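Local atomic coordinates of endoglucanase A (Clostridium cellulolyticum, PDB entry 1EDG), a protein that hydrolyses internal beta-1,4-glucosidic bonds of cellulose, as a family 5 glycoside hydrolase whose catalytic domain is a TIM barrel. Residues M323-A328 with G370-A375; L316-V320 with F364-I368; I17-M23 with T297-P302; L339-N343 with F352-R357; I67-K71 with Y109-M115. All blocks are in the same frame, centred on the assembly; numbering follows the deposited sequence.

Contact 1 (M323-A328 with G370-A375)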
# COMPACT_ATOMS: atom_id res chain seq x y z
N MET A 323 4.04 -15.93 -5.76
CA MET A 323 3.92 -14.56 -6.25
C MET A 323 3.39 -14.48 -7.69
O MET A 323 2.61 -13.58 -8.02
CB MET A 323 5.23 -13.78 -6.10
CG MET A 323 5.61 -13.46 -4.65
SD MET A 323 4.27 -12.68 -3.67
CE MET A 323 3.99 -11.14 -4.56
N SER A 324 3.82 -15.42 -8.53
CA SER A 324 3.36 -15.45 -9.93
C SER A 324 1.85 -15.68 -10.01
O SER A 324 1.14 -14.97 -10.73
CB SER A 324 4.09 -16.55 -10.73
OG SER A 324 5.46 -16.23 -10.91
N TYR A 325 1.38 -16.67 -9.26
CA TYR A 325 -0.04 -17.02 -9.20
C TYR A 325 -0.86 -15.85 -8.62
O TYR A 325 -1.93 -15.51 -9.14
CB TYR A 325 -0.21 -18.27 -8.34
CG TYR A 325 -1.63 -18.79 -8.24
CD1 TYR A 325 -2.15 -19.65 -9.20
CD2 TYR A 325 -2.43 -18.46 -7.14
CE1 TYR A 325 -3.44 -20.17 -9.07
CE2 TYR A 325 -3.71 -18.98 -7.00
CZ TYR A 325 -4.21 -19.83 -7.97
OH TYR A 325 -5.48 -20.35 -7.82
N TYR A 326 -0.36 -15.26 -7.54
CA TYR A 326 -1.01 -14.14 -6.87
C TYR A 326 -1.23 -12.98 -7.86
O TYR A 326 -2.35 -12.49 -8.01
CB TYR A 326 -0.14 -13.68 -5.68
CG TYR A 326 -0.79 -12.68 -4.73
CD1 TYR A 326 -0.97 -11.35 -5.11
CD2 TYR A 326 -1.19 -13.07 -3.45
CE1 TYR A 326 -1.54 -10.42 -4.24
CE2 TYR A 326 -1.76 -12.15 -2.56
CZ TYR A 326 -1.93 -10.82 -2.97
OH TYR A 326 -2.47 -9.90 -2.10
N VAL A 327 -0.17 -12.57 -8.54
CA VAL A 327 -0.27 -11.47 -9.50
C VAL A 327 -1.18 -11.80 -10.69
O VAL A 327 -1.98 -10.97 -11.11
CB VAL A 327 1.13 -11.02 -9.99
CG1 VAL A 327 1.00 -9.96 -11.08
CG2 VAL A 327 1.95 -10.47 -8.81
N ALA A 328 -1.06 -13.01 -11.22
CA ALA A 328 -1.88 -13.44 -12.35
C ALA A 328 -3.37 -13.43 -12.00
O ALA A 328 -4.19 -12.96 -12.77
CB ALA A 328 -1.46 -14.83 -12.82
N GLY A 370 8.74 -13.11 -12.36
CA GLY A 370 7.48 -13.82 -12.44
C GLY A 370 6.33 -12.83 -12.27
O GLY A 370 5.31 -12.91 -12.96
N MET A 371 6.51 -11.86 -11.37
CA MET A 371 5.49 -10.84 -11.14
C MET A 371 5.32 -9.93 -12.36
O MET A 371 4.20 -9.63 -12.76
CB MET A 371 5.85 -9.99 -9.92
CG MET A 371 5.79 -10.75 -8.61
SD MET A 371 6.32 -9.74 -7.21
CE MET A 371 4.96 -8.53 -7.11
N VAL A 372 6.43 -9.49 -12.95
CA VAL A 372 6.37 -8.63 -14.13
C VAL A 372 5.71 -9.37 -15.30
O VAL A 372 4.89 -8.80 -16.03
CB VAL A 372 7.77 -8.13 -14.54
CG1 VAL A 372 7.69 -7.33 -15.83
CG2 VAL A 372 8.36 -7.27 -13.44
N LYS A 373 6.03 -10.65 -15.44
CA LYS A 373 5.47 -11.46 -16.51
C LYS A 373 3.94 -11.54 -16.46
O LYS A 373 3.28 -11.48 -17.50
CB LYS A 373 6.09 -12.86 -16.45
CG LYS A 373 5.52 -13.86 -17.43
CD LYS A 373 6.29 -15.17 -17.37
CE LYS A 373 5.59 -16.25 -18.17
NZ LYS A 373 5.22 -15.79 -19.53
N TYR A 374 3.39 -11.61 -15.26
CA TYR A 374 1.95 -11.73 -15.11
C TYR A 374 1.17 -10.46 -14.76
O TYR A 374 -0.05 -10.50 -14.60
CB TYR A 374 1.63 -12.86 -14.14
CG TYR A 374 2.03 -14.20 -14.71
CD1 TYR A 374 1.37 -14.72 -15.83
CD2 TYR A 374 3.09 -14.93 -14.17
CE1 TYR A 374 1.77 -15.93 -16.40
CE2 TYR A 374 3.50 -16.14 -14.74
CZ TYR A 374 2.84 -16.63 -15.86
OH TYR A 374 3.25 -17.81 -16.45
N ALA A 375 1.87 -9.33 -14.69
CA ALA A 375 1.22 -8.06 -14.39
C ALA A 375 0.53 -7.54 -15.66
O ALA A 375 0.54 -8.21 -16.69
CB ALA A 375 2.25 -7.05 -13.90
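Gly-370 opens the second segment where the two helices are close, its CA 5.1 Å from the CA of Ser-324. A CB here would collide with the hydroxyl of Ser-324: OG lies 3.5 Å from Gly-370 CA and is engaged by Val-320 O of its own helix. Met-371 follows, its CE 3.8 Å from Met-323 CE, while its CG packs at 3.9 Å against Val-327 CG2; the same thioether reaches Leu-339 on the last barrel strand, so it fills the space between both helices and the sheet. These are the final two helices of the (beta/alpha)8 barrel, 316-332 after the seventh strand and 365-374 after the eighth, and they run nearly parallel, with segment axes 8.2 Å apart crossing at -23°. Val-372 and Lys-373 turn from the interface, Val-372 toward Arg-30 and Leu-31. One turn beyond Gly-370, Tyr-374 points back in: its CB meets Ala-328 CB at 3.9 Å and its CD2 lies 3.9 Å from Ser-324 CB, with the CA atoms of Tyr-374 and Ala-328 again only 5.0 Å apart. The phenol hydroxyl is hydrogen-bonded to Pro-8 O and Leu-10 N, tying the N-terminal segment to this helix pair. Beside Ala-375, Val-327 CG1 touches the backbone, 3.7 Å from Tyr-374 O and 3.8 Å from Ala-375 N.

Contact 2 (L316-V320 with F364-I368); sequences LKTRV and FPEII
Residues 316-320 form the first turn of helix 316-332, with Val-320 N bonded to Leu-316 O at 2.9 Å. Facing them, Phe-364 is the N-cap, non-helical at phi/psi -127/66, and residues 365-368 are helical, with Ile-367 N bonded to Phe-364 O at 3.1 Å. The CA atoms of Leu-316 and Phe-364 lie 7.6 Å apart, and those of Val-320 and Ile-367 close to 4.5 Å. Leu-316, with chi1 of -134° between wells, brings CD2 to 4.1 Å from Ile-367 CG1 and 4.4 Å from Phe-364 CD1; its CD1 is 4.0 Å from Glu-366 OE1. Glu-366 directs its other oxygen, OE2, to Asp-3 N. Arg-319 (m, t, m) sweeps its guanidinium over the Phe-364 ring in a cation-pi contact, CZ 4.6 Å from the ring centroid and 4° off the normal, with NH2 3.5 Å from Phe-364 CD1. One face of the guanidinium rests on Ile-367, CZ to CD1 3.7 Å, while NH1 donates to Ala-310 O. Val-320, chi1 t, sets CG2 3.7 Å from Ile-367 CG1 and 3.8 Å from Glu-366 CB. Ile-367 (m, t) is thus enclosed by Leu-316, Arg-319 and Val-320. Such side-by-side packing of the starts of consecutive outer helices belongs to the (beta/alpha)8 barrel, here between the helices following strands seven and eight.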
# COMPACT_ATOMS: atom_id res chain seq x y z
N LEU A 316 12.81 -20.41 -2.32
CA LEU A 316 12.76 -19.69 -3.59
C LEU A 316 11.67 -20.17 -4.54
O LEU A 316 10.79 -19.39 -4.91
CB LEU A 316 14.11 -19.77 -4.31
CG LEU A 316 14.74 -18.51 -4.92
CD1 LEU A 316 15.67 -18.92 -6.04
CD2 LEU A 316 13.70 -17.54 -5.44
N LYS A 317 11.72 -21.44 -4.93
CA LYS A 317 10.75 -21.98 -5.87
C LYS A 317 9.31 -21.74 -5.45
O LYS A 317 8.49 -21.26 -6.25
CB LYS A 317 10.99 -23.47 -6.11
CG LYS A 317 10.07 -24.10 -7.16
CD LYS A 317 10.48 -25.54 -7.46
CE LYS A 317 9.55 -26.21 -8.47
NZ LYS A 317 8.25 -26.60 -7.87
N THR A 318 8.99 -22.06 -4.20
CA THR A 318 7.64 -21.89 -3.68
C THR A 318 7.22 -20.42 -3.73
O THR A 318 6.08 -20.11 -4.08
CB THR A 318 7.52 -22.44 -2.25
OG1 THR A 318 7.95 -23.82 -2.24
CG2 THR A 318 6.08 -22.37 -1.77
N ARG A 319 8.14 -19.51 -3.41
CA ARG A 319 7.83 -18.09 -3.45
C ARG A 319 7.65 -17.57 -4.88
O ARG A 319 6.82 -16.70 -5.12
CB ARG A 319 8.87 -17.26 -2.68
CG ARG A 319 8.82 -17.47 -1.16
CD ARG A 319 9.46 -16.31 -0.37
NE ARG A 319 10.88 -16.12 -0.67
CZ ARG A 319 11.51 -14.95 -0.61
NH1 ARG A 319 10.86 -13.86 -0.26
NH2 ARG A 319 12.80 -14.88 -0.92
N VAL A 320 8.41 -18.12 -5.83
CA VAL A 320 8.27 -17.71 -7.22
C VAL A 320 6.87 -18.12 -7.71
O VAL A 320 6.15 -17.33 -8.33
CB VAL A 320 9.34 -18.36 -8.14
CG1 VAL A 320 9.05 -18.05 -9.61
CG2 VAL A 320 10.73 -17.85 -7.77
N PHE A 364 16.36 -11.73 -5.30
CA PHE A 364 15.58 -12.91 -5.68
C PHE A 364 14.89 -12.51 -6.98
O PHE A 364 13.66 -12.46 -7.05
CB PHE A 364 14.53 -13.23 -4.61
CG PHE A 364 15.11 -13.39 -3.23
CD1 PHE A 364 15.75 -14.58 -2.86
CD2 PHE A 364 15.01 -12.36 -2.30
CE1 PHE A 364 16.29 -14.73 -1.57
CE2 PHE A 364 15.55 -12.50 -1.02
CZ PHE A 364 16.18 -13.68 -0.65
N PRO A 365 15.68 -12.28 -8.05
CA PRO A 365 15.14 -11.86 -9.34
C PRO A 365 14.05 -12.72 -9.97
O PRO A 365 13.16 -12.18 -10.63
CB PRO A 365 16.39 -11.75 -10.22
CG PRO A 365 17.29 -12.79 -9.66
CD PRO A 365 17.11 -12.62 -8.17
N GLU A 366 14.09 -14.03 -9.76
CA GLU A 366 13.08 -14.92 -10.33
C GLU A 366 11.68 -14.57 -9.83
O GLU A 366 10.71 -14.64 -10.59
CB GLU A 366 13.38 -16.39 -10.02
CG GLU A 366 14.67 -16.93 -10.62
CD GLU A 366 15.87 -16.81 -9.69
OE1 GLU A 366 15.84 -15.99 -8.74
OE2 GLU A 366 16.85 -17.55 -9.92
N ILE A 367 11.57 -14.18 -8.56
CA ILE A 367 10.28 -13.81 -7.99
C ILE A 367 9.75 -12.58 -8.69
O ILE A 367 8.61 -12.56 -9.17
CB ILE A 367 10.39 -13.51 -6.47
CG1 ILE A 367 10.74 -14.77 -5.69
CG2 ILE A 367 9.07 -12.91 -5.96
CD1 ILE A 367 11.03 -14.52 -4.21
N ILE A 368 10.59 -11.55 -8.82
CA ILE A 368 10.14 -10.32 -9.45
C ILE A 368 9.90 -10.45 -10.97
O ILE A 368 9.00 -9.80 -11.51
CB ILE A 368 11.03 -9.08 -9.05
CG1 ILE A 368 11.82 -8.54 -10.22
CG2 ILE A 368 11.90 -9.39 -7.84
CD1 ILE A 368 11.12 -7.39 -10.88

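Contact 3 (I17-M23 with T297-P302); sequences IPNNDGM and TSRGIP
A loop at the N-terminal ends of the barrel strands is joined here to the start of the chain's first helix. Residues 297-300 make a type I turn, Gly-300 N to Thr-297 O 2.9 Å, and Gly-300 (phi/psi 82/17) is the C' residue of the Schellman motif that ends helix 279-297; from there the chain extends through Ile-301 and Pro-302 into strand 303-308. Opposite, Ile-17 and Pro-18 are extended, Asn-19 centres an inverse gamma turn, and helix 21-29 begins after Asn-20. CA pairs set the register: Ile-17 with Ser-298 5.3 Å, Pro-18 with Gly-300 5.2 Å, Met-23 with Pro-302 5.6 Å. Asn-20, chi1 p, does two jobs. As N-cap, its OD1 accepts from Met-23 N at 2.8 Å; its ND2 donates to Gly-300 O at 3.1 Å, an oxygen shared with Asn-247 ND2. In this (beta/alpha)8 barrel the bond therefore links the first helix to the connection leading into strand seven. The Pro-18 ring lies on the turn, CD 3.5 Å from both Thr-297 O and Ser-298 O, and CG 3.6 Å from Gly-300 N. Any CB on Gly-300 would clash with Asn-20 ND2 and crowd Pro-18 CG. Met-23, all m, lays SD 3.6 Å from Gly-300 C and 3.7 Å from Pro-302 N, with CE 3.8 Å from Thr-297 CB; Thr-297 OG1 is bonded to Arg-333 O.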
# COMPACT_ATOMS: atom_id res chain seq x y z
N ILE A 17 -14.18 -6.83 -17.24
CA ILE A 17 -13.97 -5.59 -16.50
C ILE A 17 -14.40 -4.44 -17.40
O ILE A 17 -14.03 -4.40 -18.58
CB ILE A 17 -12.47 -5.42 -16.07
CG1 ILE A 17 -12.17 -6.24 -14.81
CG2 ILE A 17 -12.13 -3.96 -15.80
CD1 ILE A 17 -11.56 -7.57 -15.09
N PRO A 18 -15.20 -3.50 -16.88
CA PRO A 18 -15.68 -2.34 -17.65
C PRO A 18 -14.54 -1.49 -18.21
O PRO A 18 -13.54 -1.26 -17.53
CB PRO A 18 -16.49 -1.56 -16.63
CG PRO A 18 -17.00 -2.61 -15.71
CD PRO A 18 -15.79 -3.50 -15.53
N ASN A 19 -14.70 -1.03 -19.44
CA ASN A 19 -13.69 -0.20 -20.09
C ASN A 19 -13.97 1.26 -19.73
O ASN A 19 -14.59 1.99 -20.51
CB ASN A 19 -13.75 -0.41 -21.61
CG ASN A 19 -12.74 0.44 -22.37
OD1 ASN A 19 -11.62 0.66 -21.91
ND2 ASN A 19 -13.13 0.91 -23.55
N ASN A 20 -13.60 1.67 -18.52
CA ASN A 20 -13.81 3.05 -18.11
C ASN A 20 -12.50 3.69 -17.67
O ASN A 20 -11.47 3.01 -17.58
CB ASN A 20 -14.90 3.17 -17.03
CG ASN A 20 -14.50 2.54 -15.69
OD1 ASN A 20 -13.32 2.45 -15.35
ND2 ASN A 20 -15.50 2.13 -14.92
N ASP A 21 -12.52 5.00 -17.41
CA ASP A 21 -11.33 5.73 -17.00
C ASP A 21 -10.64 5.17 -15.77
O ASP A 21 -9.42 5.02 -15.76
CB ASP A 21 -11.65 7.21 -16.76
CG ASP A 21 -11.86 7.98 -18.05
OD1 ASP A 21 -11.44 7.51 -19.14
OD2 ASP A 21 -12.44 9.08 -17.97
N GLY A 22 -11.43 4.85 -14.74
CA GLY A 22 -10.88 4.32 -13.51
C GLY A 22 -10.11 3.02 -13.67
O GLY A 22 -8.97 2.91 -13.21
N MET A 23 -10.72 2.03 -14.31
CA MET A 23 -10.06 0.73 -14.50
C MET A 23 -8.86 0.85 -15.44
O MET A 23 -7.86 0.15 -15.25
CB MET A 23 -11.06 -0.31 -15.03
CG MET A 23 -12.30 -0.50 -14.16
SD MET A 23 -11.90 -0.79 -12.40
CE MET A 23 -11.14 -2.40 -12.47
N THR A 297 -14.44 -4.41 -8.67
CA THR A 297 -13.89 -4.39 -10.03
C THR A 297 -14.82 -4.83 -11.17
O THR A 297 -14.79 -4.24 -12.25
CB THR A 297 -12.50 -5.06 -10.12
OG1 THR A 297 -12.59 -6.44 -9.74
CG2 THR A 297 -11.52 -4.36 -9.18
N SER A 298 -15.69 -5.81 -10.91
CA SER A 298 -16.63 -6.26 -11.94
C SER A 298 -17.58 -5.11 -12.30
O SER A 298 -18.13 -5.07 -13.41
CB SER A 298 -17.44 -7.47 -11.47
OG SER A 298 -18.28 -7.14 -10.38
N ARG A 299 -17.75 -4.19 -11.35
CA ARG A 299 -18.62 -3.04 -11.51
C ARG A 299 -17.86 -1.79 -11.93
O ARG A 299 -18.42 -0.69 -11.94
CB ARG A 299 -19.37 -2.76 -10.21
CG ARG A 299 -20.24 -3.90 -9.72
CD ARG A 299 -20.77 -3.60 -8.32
NE ARG A 299 -21.40 -2.29 -8.24
CZ ARG A 299 -21.11 -1.37 -7.32
NH1 ARG A 299 -20.19 -1.61 -6.39
NH2 ARG A 299 -21.72 -0.20 -7.34
N GLY A 300 -16.56 -1.93 -12.21
CA GLY A 300 -15.79 -0.78 -12.65
C GLY A 300 -15.26 0.19 -11.60
O GLY A 300 -14.92 1.33 -11.94
N ILE A 301 -15.22 -0.23 -10.34
CA ILE A 301 -14.68 0.61 -9.26
C ILE A 301 -13.27 0.08 -9.01
O ILE A 301 -13.09 -1.11 -8.71
CB ILE A 301 -15.54 0.50 -7.98
CG1 ILE A 301 -16.94 1.07 -8.26
CG2 ILE A 301 -14.89 1.29 -6.83
CD1 ILE A 301 -17.95 0.67 -7.24
N PRO A 302 -12.25 0.94 -9.16
CA PRO A 302 -10.86 0.51 -8.96
C PRO A 302 -10.46 0.10 -7.55
O PRO A 302 -10.90 0.71 -6.56
CB PRO A 302 -10.06 1.71 -9.47
CG PRO A 302 -10.95 2.87 -9.19
CD PRO A 302 -12.31 2.36 -9.55

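Contact 4 (L339-N343 with F352-R357)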
# COMPACT_ATOMS: atom_id res chain seq x y z
N LEU A 339 4.23 -4.70 -4.29
CA LEU A 339 5.11 -5.51 -3.44
C LEU A 339 5.63 -4.73 -2.23
O LEU A 339 6.01 -3.56 -2.36
CB LEU A 339 6.33 -5.94 -4.28
CG LEU A 339 7.09 -7.26 -4.11
CD1 LEU A 339 8.55 -7.00 -4.39
CD2 LEU A 339 6.92 -7.87 -2.77
N TRP A 340 5.61 -5.35 -1.06
CA TRP A 340 6.16 -4.70 0.13
C TRP A 340 7.64 -5.12 0.18
O TRP A 340 7.95 -6.32 0.17
CB TRP A 340 5.46 -5.16 1.41
CG TRP A 340 6.09 -4.55 2.67
CD1 TRP A 340 6.88 -5.18 3.58
CD2 TRP A 340 5.97 -3.19 3.11
NE1 TRP A 340 7.28 -4.30 4.56
CE2 TRP A 340 6.73 -3.07 4.30
CE3 TRP A 340 5.30 -2.06 2.62
CZ2 TRP A 340 6.84 -1.86 5.01
CZ3 TRP A 340 5.41 -0.85 3.32
CH2 TRP A 340 6.17 -0.77 4.51
N ASP A 341 8.53 -4.14 0.22
CA ASP A 341 9.96 -4.41 0.26
C ASP A 341 10.56 -3.55 1.37
O ASP A 341 10.57 -2.32 1.28
CB ASP A 341 10.59 -4.05 -1.09
CG ASP A 341 12.00 -4.60 -1.26
OD1 ASP A 341 12.70 -4.84 -0.26
OD2 ASP A 341 12.41 -4.79 -2.42
N ASN A 342 11.06 -4.20 2.42
CA ASN A 342 11.64 -3.48 3.56
C ASN A 342 13.17 -3.46 3.63
O ASN A 342 13.74 -3.02 4.64
CB ASN A 342 11.05 -3.97 4.88
CG ASN A 342 11.42 -5.40 5.20
OD1 ASN A 342 12.14 -6.06 4.45
ND2 ASN A 342 10.92 -5.90 6.32
N ASN A 343 13.84 -3.94 2.59
CA ASN A 343 15.31 -3.96 2.52
C ASN A 343 15.97 -4.79 3.63
O ASN A 343 17.17 -4.65 3.89
CB ASN A 343 15.84 -2.51 2.52
CG ASN A 343 17.31 -2.42 2.13
OD1 ASN A 343 18.08 -1.68 2.76
ND2 ASN A 343 17.70 -3.11 1.07
N PHE A 352 11.37 -9.24 4.27
CA PHE A 352 10.65 -8.78 3.08
C PHE A 352 11.62 -8.01 2.20
O PHE A 352 11.25 -7.05 1.53
CB PHE A 352 9.46 -7.89 3.45
CG PHE A 352 8.23 -8.64 3.89
CD1 PHE A 352 7.52 -9.42 2.99
CD2 PHE A 352 7.78 -8.55 5.20
CE1 PHE A 352 6.38 -10.10 3.38
CE2 PHE A 352 6.64 -9.23 5.60
CZ PHE A 352 5.94 -10.00 4.69
N GLY A 353 12.89 -8.39 2.25
CA GLY A 353 13.88 -7.71 1.43
C GLY A 353 13.94 -8.38 0.07
O GLY A 353 14.02 -9.60 -0.01
N PHE A 354 13.85 -7.58 -0.99
CA PHE A 354 13.93 -8.09 -2.36
C PHE A 354 14.97 -7.29 -3.14
O PHE A 354 15.92 -7.86 -3.67
CB PHE A 354 12.56 -8.02 -3.07
CG PHE A 354 11.49 -8.87 -2.44
CD1 PHE A 354 11.39 -10.22 -2.74
CD2 PHE A 354 10.60 -8.33 -1.51
CE1 PHE A 354 10.43 -11.03 -2.14
CE2 PHE A 354 9.64 -9.12 -0.90
CZ PHE A 354 9.55 -10.47 -1.21
N PHE A 355 14.83 -5.97 -3.15
CA PHE A 355 15.77 -5.11 -3.86
C PHE A 355 16.90 -4.70 -2.91
O PHE A 355 16.65 -4.05 -1.88
CB PHE A 355 15.04 -3.86 -4.37
CG PHE A 355 15.93 -2.88 -5.09
CD1 PHE A 355 16.47 -3.18 -6.34
CD2 PHE A 355 16.19 -1.63 -4.54
CE1 PHE A 355 17.24 -2.25 -7.02
CE2 PHE A 355 16.97 -0.69 -5.21
CZ PHE A 355 17.49 -1.00 -6.46
N ASP A 356 18.12 -5.13 -3.22
CA ASP A 356 19.27 -4.78 -2.39
C ASP A 356 19.64 -3.35 -2.74
O ASP A 356 20.29 -3.09 -3.76
CB ASP A 356 20.44 -5.72 -2.67
CG ASP A 356 21.55 -5.60 -1.63
OD1 ASP A 356 21.41 -6.17 -0.53
OD2 ASP A 356 22.56 -4.92 -1.91
N ARG A 357 19.19 -2.41 -1.91
CA ARG A 357 19.45 -0.99 -2.14
C ARG A 357 20.93 -0.62 -2.13
O ARG A 357 21.34 0.38 -2.73
CB ARG A 357 18.66 -0.13 -1.14
CG ARG A 357 17.22 0.13 -1.61
CD ARG A 357 16.15 -0.28 -0.61
NE ARG A 357 15.79 0.80 0.29
CZ ARG A 357 14.66 0.88 0.99
NH1 ARG A 357 13.72 -0.06 0.93
NH2 ARG A 357 14.48 1.92 1.78
O HOH W 1 20.56 -3.31 1.07
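The carboxylate of Asp-341 receives two consecutive backbone amides, Phe-355 N at 2.8 Å on OD2 and Phe-354 N at 3.1 Å on OD1. OD1 also accepts from Asn-343 N at 3.2 Å, closing an Asx turn, and OD2 takes a further bond from Trp-33 NE1. Beside it, Asn-342 N donates to Phe-352 O at 3.0 Å, and the same carbonyl receives a CA-H...O contact from Asp-341 CA at 3.2 Å. Weaker bonds run from Phe-352 N to Asn-342 OD1 and from Asn-343 ND2 to Phe-355 O, both 3.3 Å; Asn-342 ND2 is hydrogen-bonded to Glu-350 O. Water 1 accepts from Asn-343 ND2 at 2.9 Å and donates weakly to Asp-356 OD1 at 3.4 Å; Asp-356 OD2 is held by Ser-359 OG. This network folds back the loop leaving strand eight at the C-terminal mouth of the TIM barrel, the end that in such enzymes carries the active site. Around it, Trp-340 and Phe-352 form an offset edge-to-face pair, the centroid of the Trp-340 five-membered ring 5.3 Å from that of Phe-352, planes at 83°. Leu-339 CD1 sits over Phe-354, 4.2 Å from its centroid, a CH-pi contact. Arg-357, bonded to Thr-38 OG1, lays one guanidinium face against Asn-343, NH1 3.6 Å from CB.

Contact 5 (I67-K71 with Y109-M115); sequences IDAIK and YCIDNKM
Two bumps on a helix turn, Ile-67 and Lys-71, close on the C-terminal end of a neighbouring helix. Residues 67-71 are helical, Lys-71 N to Ile-67 O 3.1 Å. Residues 109-111 are helical too, then a type I turn from Ile-111 to Lys-114 leads to a Schellman ending: Met-115 N to Cys-110 O 3.1 Å, Lys-114 N to Ile-111 O 3.0 Å, with Lys-114 at phi/psi 58/29. CA distances are 6.5 Å for Ile-67 with Cys-110 and 7.2 Å for Asp-68 with Asn-113. Ile-67 (m, m) fills a hollow walled by four side chains: CG1 meets Tyr-109 CB at 3.8 Å, and CG2 meets Cys-110 SG at 3.9 Å, Met-115 SD at 3.9 Å and Asn-113 ND2 at 3.6 Å. Lys-71, with chi1 to chi3 all t, lies stretched along Asn-113, CD to CB 3.7 Å and CE to Asn-113 O 3.0 Å, while its CB covers Met-115 SD at 3.9 Å. Asn-113 ND2 donates to Asp-68 OD1 at 3.0 Å, an oxygen also paired with Lys-64. Water 2 bonds weakly to Lys-71 NZ and Lys-114 NZ, 3.3 Å each. Such lateral packing of successive outer helices is typical of the (beta/alpha)8 barrel.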
# COMPACT_ATOMS: atom_id res chain seq x y z
N ILE A 67 15.80 4.18 -7.68
CA ILE A 67 14.51 4.30 -8.37
C ILE A 67 14.67 3.98 -9.86
O ILE A 67 13.79 3.34 -10.46
CB ILE A 67 13.89 5.73 -8.17
CG1 ILE A 67 13.74 6.04 -6.68
CG2 ILE A 67 12.53 5.83 -8.85
CD1 ILE A 67 12.97 4.99 -5.89
N ASP A 68 15.79 4.40 -10.46
CA ASP A 68 16.05 4.11 -11.87
C ASP A 68 16.03 2.59 -12.09
O ASP A 68 15.46 2.10 -13.07
CB ASP A 68 17.42 4.64 -12.30
CG ASP A 68 17.49 6.15 -12.38
OD1 ASP A 68 16.44 6.83 -12.42
OD2 ASP A 68 18.63 6.67 -12.41
N ALA A 69 16.65 1.86 -11.17
CA ALA A 69 16.72 0.41 -11.25
C ALA A 69 15.35 -0.25 -11.14
O ALA A 69 15.04 -1.21 -11.87
CB ALA A 69 17.65 -0.12 -10.18
N ILE A 70 14.52 0.26 -10.24
CA ILE A 70 13.17 -0.26 -10.03
C ILE A 70 12.36 -0.13 -11.33
O ILE A 70 11.72 -1.09 -11.77
CB ILE A 70 12.45 0.50 -8.88
CG1 ILE A 70 13.20 0.30 -7.56
CG2 ILE A 70 10.99 0.06 -8.77
CD1 ILE A 70 13.35 -1.15 -7.16
N LYS A 71 12.41 1.05 -11.94
CA LYS A 71 11.69 1.29 -13.19
C LYS A 71 12.19 0.38 -14.30
O LYS A 71 11.40 -0.22 -15.04
CB LYS A 71 11.85 2.75 -13.62
CG LYS A 71 11.13 3.04 -14.92
CD LYS A 71 11.32 4.45 -15.38
CE LYS A 71 10.46 4.69 -16.62
NZ LYS A 71 9.01 4.41 -16.35
N TYR A 109 12.16 11.82 -7.66
CA TYR A 109 12.97 10.77 -8.28
C TYR A 109 12.03 9.92 -9.14
O TYR A 109 12.36 9.56 -10.27
CB TYR A 109 13.59 9.83 -7.24
CG TYR A 109 14.67 10.40 -6.35
CD1 TYR A 109 15.30 11.61 -6.65
CD2 TYR A 109 15.05 9.72 -5.20
CE1 TYR A 109 16.30 12.12 -5.80
CE2 TYR A 109 16.03 10.22 -4.35
CZ TYR A 109 16.65 11.41 -4.65
OH TYR A 109 17.61 11.90 -3.79
N CYS A 110 10.86 9.61 -8.58
CA CYS A 110 9.85 8.79 -9.26
C CYS A 110 9.12 9.53 -10.38
O CYS A 110 8.97 9.00 -11.49
CB CYS A 110 8.84 8.26 -8.23
SG CYS A 110 9.57 7.43 -6.81
N ILE A 111 8.67 10.75 -10.09
CA ILE A 111 7.97 11.55 -11.08
C ILE A 111 8.85 11.83 -12.30
O ILE A 111 8.36 11.81 -13.44
CB ILE A 111 7.48 12.89 -10.47
CG1 ILE A 111 6.43 12.63 -9.38
CG2 ILE A 111 6.92 13.81 -11.55
CD1 ILE A 111 5.14 11.99 -9.88
N ASP A 112 10.14 12.07 -12.08
CA ASP A 112 11.05 12.35 -13.19
C ASP A 112 11.27 11.11 -14.06
O ASP A 112 11.70 11.22 -15.21
CB ASP A 112 12.38 12.91 -12.69
CG ASP A 112 12.24 14.34 -12.15
OD1 ASP A 112 11.21 15.00 -12.41
OD2 ASP A 112 13.18 14.81 -11.47
N ASN A 113 10.96 9.94 -13.51
CA ASN A 113 11.08 8.68 -14.24
C ASN A 113 9.74 8.33 -14.90
O ASN A 113 9.53 7.19 -15.30
CB ASN A 113 11.52 7.55 -13.31
CG ASN A 113 13.03 7.42 -13.21
OD1 ASN A 113 13.75 7.61 -14.19
ND2 ASN A 113 13.52 7.08 -12.03
N LYS A 114 8.84 9.30 -14.98
CA LYS A 114 7.50 9.12 -15.57
C LYS A 114 6.70 8.02 -14.88
O LYS A 114 5.85 7.37 -15.50
CB LYS A 114 7.62 8.81 -17.07
CG LYS A 114 8.16 9.96 -17.91
CD LYS A 114 9.06 9.44 -19.02
CE LYS A 114 10.34 8.82 -18.43
NZ LYS A 114 11.18 8.09 -19.42
N MET A 115 6.97 7.81 -13.59
CA MET A 115 6.27 6.79 -12.83
C MET A 115 5.11 7.38 -12.04
O MET A 115 4.96 8.60 -11.95
CB MET A 115 7.23 6.12 -11.84
CG MET A 115 8.41 5.42 -12.47
SD MET A 115 9.56 4.82 -11.23
CE MET A 115 8.98 3.18 -10.96
O HOH W 2 8.56 6.04 -19.14

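How the contacts relate
Contacts 1 and 2 hold the same two helices, 316-332 and 365-374, and touch through Met-323 and Ile-367. Both are buried, but contact 1 is held by van der Waals packing, with no polar bond between its segments, whereas contact 2, farther from the chain centre, adds a cation-pi pair. Contact 4, closest to that centre, is buried yet rich in hydrogen bonds, as befits a loop at the barrel mouth; Phe-354 packs on Arg-319 and Ile-367 of contact 2, and Phe-355 on Ala-69 and Ile-70 of contact 5. Contacts 3 and 5 are only partly buried, each mixing packing by methionine with one asparagine-donated hydrogen bond. Contact 3 stands apart, opposite contact 4 across the chain centre.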